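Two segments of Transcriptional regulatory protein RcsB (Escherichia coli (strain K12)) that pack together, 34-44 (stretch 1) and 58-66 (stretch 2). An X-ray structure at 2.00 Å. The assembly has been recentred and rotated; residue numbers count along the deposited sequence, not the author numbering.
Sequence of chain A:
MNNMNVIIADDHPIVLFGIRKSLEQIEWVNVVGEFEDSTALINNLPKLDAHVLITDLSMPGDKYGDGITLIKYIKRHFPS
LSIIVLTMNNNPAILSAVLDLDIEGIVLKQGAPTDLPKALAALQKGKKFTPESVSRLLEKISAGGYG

Stretch 1 (34-44) EFEDSTALINN
Stretch 2 (58-66) SMPGDKYGD

Packing of residues 34-44 against residues 58-66 in RcsB, a contact that buries 536 Å² summed over both sides. Stretch 1 ends a strand at Glu34 and Phe35, turns through Glu36 (phi/psi -121/7) and Asp37 (-154/139), and enters a helix at Ser38 that runs to Asn44. Stretch 2 has no regular helix or strand; Met59 (-86/158) and Pro60 (-58/153) are extended, Gly61 takes 164/92, Asp62 and Lys63 lie near -65/-50, and Tyr64 is at -112/-13. The register is set where the helix begins: Asp37 CA lies 4.9 Å from Pro60 CA, and Ser38 CA 4.8 Å from Gly61 CA.

Tyr64 covers the most surface. Its CA-to-CB bond points toward the helix, and chi1 -50° (m) with chi2 -71° lays the ring along the first turns. Ile42, m at both chi1 (-68°) and chi2 (-48°), sets its CG2 over one ring face, 3.7 Å from the centroid and 18° off the normal, a CH-pi contact in which a methyl meets the pi cloud; Ile42 CG2 to Tyr64 CE2 is 3.5 Å. Near the ring plane, at the edge, Thr39 CA stands 3.9 Å from Tyr64 CD2, and Asn43 OD1 lies 3.8 Å from Tyr64 OH.

Met59 comes next in area. With chi angles of -66° (m), -176° (t) and -57° (m), its thioether lies against the turn before the helix: Met59 SD is 3.9 Å from Glu36 C and 4.0 Å from Asp37 N, while Met59 CE is 4.0 Å from Ser38 N. The flexible, polarizable side chain thus packs largely against backbone. Beside it, Pro60 CD rests 3.5 Å from Glu36 O.

Ser38 supplies both direct hydrogen bonds across the contact. Its backbone N donates to Pro60 O (2.9 Å, 159° at the hydrogen), using an amide that the first turn of a helix leaves without an intrahelical partner; Asp37 CA also approaches Pro60 O at 3.3 Å, a CA-H...O contact. At chi1 61° (p), Ser38 OG donates to Gly65 O at 2.8 Å. Ser38 OG is also 3.3 Å from Gly61 CA, and an ideal CB on Gly61 would fall 1.8 Å from that oxygen, a clash that glycine avoids. Gly65, at 92/-165, is glycine for a local reason: a CB would jam against the preceding carbonyl oxygen.

Asp37 (chi1 175°, t) is the N-cap: its OD1 accepts from Thr39 N at 2.6 Å and, weakly, from Ala40 N at 3.5 Å, fixing the helix start. Water 1 bridges the stretches, donating to Ser38 OG (2.8 Å), accepting from Tyr64 N (2.8 Å) and hydrogen-bonding Thr39 OG1 (2.7 Å). With Thr39 at chi1 -61° (m), Thr39 OG1 also hydrogen-bonds water 2 (2.5 Å), and that water accepts a weak bond from Lys63 N at 3.3 Å.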

# COMPACT_ATOMS: atom_id res chain seq x y z
N GLU A 34 -7.42 -1.27 13.67
CA GLU A 34 -6.90 -1.82 12.44
C GLU A 34 -6.72 -3.32 12.61
O GLU A 34 -6.10 -3.73 13.60
CB GLU A 34 -5.51 -1.26 12.18
CG GLU A 34 -5.49 0.23 12.22
CD GLU A 34 -4.15 0.78 11.74
OE1 GLU A 34 -3.18 -0.01 11.64
OE2 GLU A 34 -4.05 1.99 11.52
N PHE A 35 -7.13 -4.10 11.62
CA PHE A 35 -6.98 -5.53 11.61
C PHE A 35 -6.46 -6.07 10.29
O PHE A 35 -6.59 -5.42 9.25
CB PHE A 35 -8.39 -6.11 11.87
CG PHE A 35 -8.94 -5.66 13.17
CD1 PHE A 35 -8.56 -6.32 14.32
CD2 PHE A 35 -9.78 -4.56 13.27
CE1 PHE A 35 -9.02 -5.89 15.54
CE2 PHE A 35 -10.22 -4.09 14.51
CZ PHE A 35 -9.85 -4.80 15.64
N GLU A 36 -5.85 -7.24 10.35
CA GLU A 36 -5.33 -7.96 9.20
C GLU A 36 -5.91 -9.33 8.99
O GLU A 36 -5.40 -10.10 8.16
CB GLU A 36 -3.81 -8.06 9.37
CG GLU A 36 -3.24 -6.67 9.62
CD GLU A 36 -1.72 -6.59 9.63
OE1 GLU A 36 -1.24 -5.57 10.22
OE2 GLU A 36 -1.04 -7.48 9.00
N ASP A 37 -6.93 -9.70 9.77
CA ASP A 37 -7.47 -11.06 9.80
C ASP A 37 -8.89 -10.86 10.25
O ASP A 37 -9.14 -10.06 11.14
CB ASP A 37 -6.61 -11.92 10.78
CG ASP A 37 -7.14 -13.33 11.01
OD1 ASP A 37 -8.23 -13.42 11.57
OD2 ASP A 37 -6.45 -14.36 10.72
N SER A 38 -9.84 -11.58 9.67
CA SER A 38 -11.22 -11.32 10.05
C SER A 38 -11.56 -11.93 11.41
O SER A 38 -12.57 -11.55 12.00
CB SER A 38 -12.17 -11.90 9.00
OG SER A 38 -12.06 -13.29 8.83
N THR A 39 -10.77 -12.89 11.94
CA THR A 39 -11.04 -13.38 13.26
C THR A 39 -10.78 -12.33 14.35
O THR A 39 -11.57 -12.15 15.28
CB THR A 39 -10.19 -14.61 13.58
OG1 THR A 39 -10.52 -15.63 12.65
CG2 THR A 39 -10.48 -15.11 14.99
N ALA A 40 -9.62 -11.68 14.24
CA ALA A 40 -9.28 -10.57 15.09
C ALA A 40 -10.30 -9.45 14.95
O ALA A 40 -10.77 -8.91 15.93
CB ALA A 40 -7.85 -10.07 14.75
N LEU A 41 -10.67 -9.11 13.73
CA LEU A 41 -11.73 -8.16 13.51
C LEU A 41 -13.05 -8.44 14.25
O LEU A 41 -13.58 -7.58 15.00
CB LEU A 41 -12.07 -8.15 12.01
CG LEU A 41 -13.25 -7.25 11.58
CD1 LEU A 41 -13.05 -5.81 11.99
CD2 LEU A 41 -13.39 -7.24 10.08
N ILE A 42 -13.58 -9.62 14.01
CA ILE A 42 -14.87 -10.02 14.53
C ILE A 42 -14.80 -10.15 16.04
O ILE A 42 -15.72 -9.74 16.73
CB ILE A 42 -15.36 -11.34 13.90
CG1 ILE A 42 -15.69 -11.20 12.40
CG2 ILE A 42 -16.53 -11.98 14.70
CD1 ILE A 42 -16.55 -10.02 12.09
N ASN A 43 -13.68 -10.67 16.55
CA ASN A 43 -13.49 -10.79 17.99
C ASN A 43 -13.48 -9.49 18.72
O ASN A 43 -13.98 -9.44 19.82
CB ASN A 43 -12.20 -11.51 18.36
CG ASN A 43 -12.31 -12.97 18.26
OD1 ASN A 43 -13.39 -13.52 18.19
ND2 ASN A 43 -11.18 -13.63 18.18
N ASN A 44 -12.94 -8.45 18.11
CA ASN A 44 -12.81 -7.18 18.79
C ASN A 44 -13.85 -6.14 18.40
O ASN A 44 -14.04 -5.21 19.12
CB ASN A 44 -11.45 -6.66 18.53
CG ASN A 44 -10.44 -7.47 19.24
OD1 ASN A 44 -10.36 -7.43 20.47
ND2 ASN A 44 -9.77 -8.35 18.51
N SER A 58 -10.35 -9.99 0.90
CA SER A 58 -9.45 -11.11 0.75
C SER A 58 -8.47 -11.42 1.89
O SER A 58 -7.41 -12.02 1.65
CB SER A 58 -8.61 -10.89 -0.53
OG SER A 58 -9.41 -11.33 -1.62
N MET A 59 -8.81 -11.11 3.11
CA MET A 59 -7.90 -11.29 4.24
C MET A 59 -7.97 -12.67 4.78
O MET A 59 -9.02 -13.30 4.66
CB MET A 59 -8.34 -10.42 5.37
CG MET A 59 -8.23 -8.94 5.10
SD MET A 59 -8.69 -8.06 6.61
CE MET A 59 -10.36 -8.73 6.86
N PRO A 60 -6.93 -13.12 5.48
CA PRO A 60 -7.06 -14.41 6.22
C PRO A 60 -8.21 -14.35 7.22
O PRO A 60 -8.57 -13.26 7.66
CB PRO A 60 -5.72 -14.56 6.94
CG PRO A 60 -4.76 -13.70 6.14
CD PRO A 60 -5.59 -12.51 5.67
N GLY A 61 -8.79 -15.51 7.51
CA GLY A 61 -9.85 -15.65 8.50
C GLY A 61 -10.54 -17.00 8.31
O GLY A 61 -11.46 -17.08 7.53
N ASP A 62 -10.07 -18.03 9.03
CA ASP A 62 -10.58 -19.41 8.97
C ASP A 62 -11.98 -19.48 9.58
O ASP A 62 -12.88 -19.99 8.97
CB ASP A 62 -9.63 -20.36 9.74
CG ASP A 62 -8.24 -20.46 9.14
OD1 ASP A 62 -8.11 -20.09 7.98
OD2 ASP A 62 -7.27 -20.95 9.81
N LYS A 63 -12.18 -18.87 10.74
CA LYS A 63 -13.43 -18.94 11.46
C LYS A 63 -14.61 -18.31 10.78
O LYS A 63 -15.67 -18.90 10.71
CB LYS A 63 -13.32 -18.26 12.82
CG LYS A 63 -12.49 -18.96 13.87
CD LYS A 63 -12.99 -18.62 15.28
CE LYS A 63 -14.39 -19.18 15.48
NZ LYS A 63 -14.76 -19.09 16.91
N TYR A 64 -14.47 -17.08 10.33
CA TYR A 64 -15.58 -16.33 9.80
C TYR A 64 -15.51 -16.05 8.28
O TYR A 64 -16.49 -15.63 7.69
CB TYR A 64 -15.74 -15.02 10.57
CG TYR A 64 -15.76 -15.20 12.09
CD1 TYR A 64 -16.85 -15.78 12.74
CD2 TYR A 64 -14.69 -14.79 12.87
CE1 TYR A 64 -16.87 -15.97 14.12
CE2 TYR A 64 -14.70 -14.95 14.25
CZ TYR A 64 -15.80 -15.56 14.86
OH TYR A 64 -15.79 -15.69 16.20
N GLY A 65 -14.34 -16.27 7.68
CA GLY A 65 -14.18 -16.17 6.26
C GLY A 65 -13.74 -14.84 5.70
O GLY A 65 -13.32 -13.94 6.45
N ASP A 66 -13.90 -14.70 4.39
CA ASP A 66 -13.62 -13.46 3.65
C ASP A 66 -14.73 -13.34 2.62
O ASP A 66 -15.68 -14.14 2.68
CB ASP A 66 -12.17 -13.49 3.10
CG ASP A 66 -11.93 -14.53 2.00
OD1 ASP A 66 -12.87 -15.19 1.55
OD2 ASP A 66 -10.76 -14.70 1.56
O HOH W 1 -12.22 -15.50 10.51
O HOH W 2 -9.34 -17.79 12.12